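Side-chain contact in protein Vpx (Simian immunodeficiency virus, PDB 4CC9), which recruits the host CUL4A-DDB1 E3 ligase through DCAF1 to drive proteasomal degradation of SAMHD1 and helps the pre-integration complex enter the nucleus: residues Glu50-Val55 against Tyr76-Leu81. Numbering follows the deposited sequence.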
loop_
_atom_site.group_PDB
_atom_site.type_symbol
_atom_site.label_atom_id
_atom_site.label_comp_id
_atom_site.label_asym_id
_atom_site.label_seq_id
_atom_site.Cartn_x
_atom_site.Cartn_y
_atom_site.Cartn_z
ATOM N N GLU B 50 -18.539 -14.111 -14.030
ATOM C CA GLU B 50 -18.091 -14.613 -15.318
ATOM C C GLU B 50 -16.687 -14.129 -15.662
ATOM O O GLU B 50 -16.026 -14.687 -16.541
ATOM C CB GLU B 50 -19.112 -14.320 -16.421
ATOM C CG GLU B 50 -20.386 -15.173 -16.295
ATOM C CD GLU B 50 -20.109 -16.685 -16.216
ATOM O OE1 GLU B 50 -19.364 -17.209 -17.077
ATOM O OE2 GLU B 50 -20.638 -17.353 -15.293
ATOM N N LEU B 51 -16.220 -13.115 -14.946
ATOM C CA LEU B 51 -14.864 -12.612 -15.144
ATOM C C LEU B 51 -13.875 -13.616 -14.533
ATOM O O LEU B 51 -12.857 -13.980 -15.142
ATOM C CB LEU B 51 -14.733 -11.221 -14.514
ATOM C CG LEU B 51 -13.436 -10.410 -14.630
ATOM C CD1 LEU B 51 -12.461 -10.755 -13.518
ATOM C CD2 LEU B 51 -12.775 -10.585 -15.987
ATOM N N ILE B 52 -14.208 -14.072 -13.332
ATOM C CA ILE B 52 -13.435 -15.089 -12.643
ATOM C C ILE B 52 -13.326 -16.354 -13.492
ATOM O O ILE B 52 -12.215 -16.809 -13.792
ATOM C CB ILE B 52 -14.075 -15.420 -11.288
ATOM C CG1 ILE B 52 -14.002 -14.191 -10.378
ATOM C CG2 ILE B 52 -13.419 -16.660 -10.655
ATOM C CD1 ILE B 52 -14.661 -14.376 -9.033
ATOM N N PHE B 53 -14.473 -16.911 -13.889
ATOM C CA PHE B 53 -14.483 -18.091 -14.755
ATOM C C PHE B 53 -13.640 -17.907 -16.010
ATOM O O PHE B 53 -12.880 -18.798 -16.386
ATOM C CB PHE B 53 -15.912 -18.493 -15.120
ATOM C CG PHE B 53 -16.542 -19.432 -14.123
ATOM C CD1 PHE B 53 -17.075 -18.950 -12.937
ATOM C CD2 PHE B 53 -16.572 -20.805 -14.360
ATOM C CE1 PHE B 53 -17.647 -19.820 -12.008
ATOM C CE2 PHE B 53 -17.144 -21.674 -13.433
ATOM C CZ PHE B 53 -17.682 -21.179 -12.257
ATOM N N GLN B 54 -13.733 -16.733 -16.627
ATOM C CA GLN B 54 -13.001 -16.484 -17.864
ATOM C C GLN B 54 -11.473 -16.423 -17.678
ATOM O O GLN B 54 -10.717 -16.978 -18.482
ATOM C CB GLN B 54 -13.519 -15.217 -18.529
ATOM C CG GLN B 54 -13.345 -15.205 -20.024
ATOM N N VAL B 55 -11.018 -15.769 -16.615
ATOM C CA VAL B 55 -9.583 -15.680 -16.377
ATOM C C VAL B 55 -9.027 -17.047 -15.976
ATOM O O VAL B 55 -7.920 -17.421 -16.375
ATOM C CB VAL B 55 -9.236 -14.620 -15.310
ATOM C CG1 VAL B 55 -7.754 -14.645 -15.019
ATOM C CG2 VAL B 55 -9.672 -13.222 -15.778
ATOM N N TYR B 76 -0.520 -20.667 -9.876
ATOM C CA TYR B 76 0.180 -19.512 -9.331
ATOM C C TYR B 76 0.080 -18.274 -10.235
ATOM O O TYR B 76 -0.180 -17.161 -9.739
ATOM C CB TYR B 76 1.635 -19.865 -9.040
ATOM C CG TYR B 76 2.437 -18.719 -8.467
ATOM C CD1 TYR B 76 2.408 -18.436 -7.110
ATOM C CD2 TYR B 76 3.226 -17.919 -9.289
ATOM C CE1 TYR B 76 3.146 -17.380 -6.587
ATOM C CE2 TYR B 76 3.966 -16.863 -8.774
ATOM C CZ TYR B 76 3.928 -16.600 -7.427
ATOM O OH TYR B 76 4.669 -15.551 -6.923
ATOM N N ARG B 77 0.283 -18.449 -11.548
ATOM C CA ARG B 77 0.081 -17.319 -12.471
ATOM C C ARG B 77 -1.360 -16.807 -12.384
ATOM O O ARG B 77 -1.613 -15.603 -12.464
ATOM C CB ARG B 77 0.425 -17.680 -13.923
ATOM C CG ARG B 77 1.889 -18.099 -14.132
ATOM C CD ARG B 77 2.862 -16.986 -13.740
ATOM N NE ARG B 77 2.583 -15.778 -14.504
ATOM C CZ ARG B 77 3.161 -15.458 -15.662
ATOM N NH1 ARG B 77 4.086 -16.254 -16.197
ATOM N NH2 ARG B 77 2.811 -14.330 -16.290
ATOM N N TYR B 78 -2.304 -17.720 -12.195
ATOM C CA TYR B 78 -3.698 -17.319 -12.105
ATOM C C TYR B 78 -3.952 -16.504 -10.824
ATOM O O TYR B 78 -4.617 -15.468 -10.865
ATOM C CB TYR B 78 -4.622 -18.548 -12.175
ATOM C CG TYR B 78 -6.032 -18.265 -11.701
ATOM C CD1 TYR B 78 -6.957 -17.658 -12.542
ATOM C CD2 TYR B 78 -6.440 -18.608 -10.416
ATOM C CE1 TYR B 78 -8.260 -17.398 -12.117
ATOM C CE2 TYR B 78 -7.737 -18.353 -9.984
ATOM C CZ TYR B 78 -8.635 -17.743 -10.845
ATOM O OH TYR B 78 -9.912 -17.479 -10.441
ATOM N N LEU B 79 -3.435 -16.983 -9.694
ATOM C CA LEU B 79 -3.607 -16.287 -8.417
ATOM C C LEU B 79 -3.075 -14.855 -8.495
ATOM O O LEU B 79 -3.746 -13.919 -8.050
ATOM C CB LEU B 79 -2.920 -17.058 -7.273
ATOM C CG LEU B 79 -2.965 -16.449 -5.870
ATOM C CD1 LEU B 79 -4.394 -16.279 -5.396
ATOM C CD2 LEU B 79 -2.182 -17.293 -4.874
ATOM N N CYS B 80 -1.888 -14.674 -9.075
ATOM C CA CYS B 80 -1.302 -13.333 -9.144
ATOM C C CYS B 80 -2.200 -12.362 -9.919
ATOM O O CYS B 80 -2.334 -11.195 -9.535
ATOM C CB CYS B 80 0.131 -13.371 -9.704
ATOM S SG CYS B 80 1.355 -14.226 -8.602
ATOM N N LEU B 81 -2.843 -12.849 -10.979
ATOM C CA LEU B 81 -3.777 -12.011 -11.751
ATOM C C LEU B 81 -5.018 -11.620 -10.950
ATOM O O LEU B 81 -5.470 -10.473 -11.024
ATOM C CB LEU B 81 -4.212 -12.712 -13.034
ATOM C CG LEU B 81 -3.155 -12.805 -14.131
ATOM C CD1 LEU B 81 -3.631 -13.740 -15.228
ATOM C CD2 LEU B 81 -2.833 -11.411 -14.700
#
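The hydroxyl of Y78 reaches I52 between helices 71-91 and 49-66, with OH 3.6 Å from the CG2 methyl of I52, while its hydrogen bond goes to OD1 of N40 on helix 25-43. A tyrosine can thus serve two partners at once, its ring packed between a pair of helices while its polar tip is satisfied by a third. With CG anti to the backbone N (chi1 164°), the side chain carries the ring across to helix 49-66. There V55 meets it in two ways: the CG1 methyl lies 4.0 Å from CD1 of Y78, and the backbone carbonyl carbon of V55 sits at the ring's edge, near its plane, 4.0 Å from CE1. The carbonyl oxygen of I52 is also at this edge. W56 adds an edge-to-face ring contact with Y78. One turn on from Y78, L81 brings CD1 to 4.2 Å from V55 CG1, so a single valine methyl touches both residues. No hydrogen bond joins the two segments, whose axes stay 11.3 Å apart and run roughly antiparallel at 148°; the Y78 ring spans that distance and meets both side-chain and backbone atoms of helix 49-66. I52 also packs on A43 of helix 25-43. In this structure the Y78-N40 bond adds a polar tie to such buried apolar packing, by which helices 25-43, 49-66 and 71-91 form the three-helix bundle of the Vpr/Vpx family.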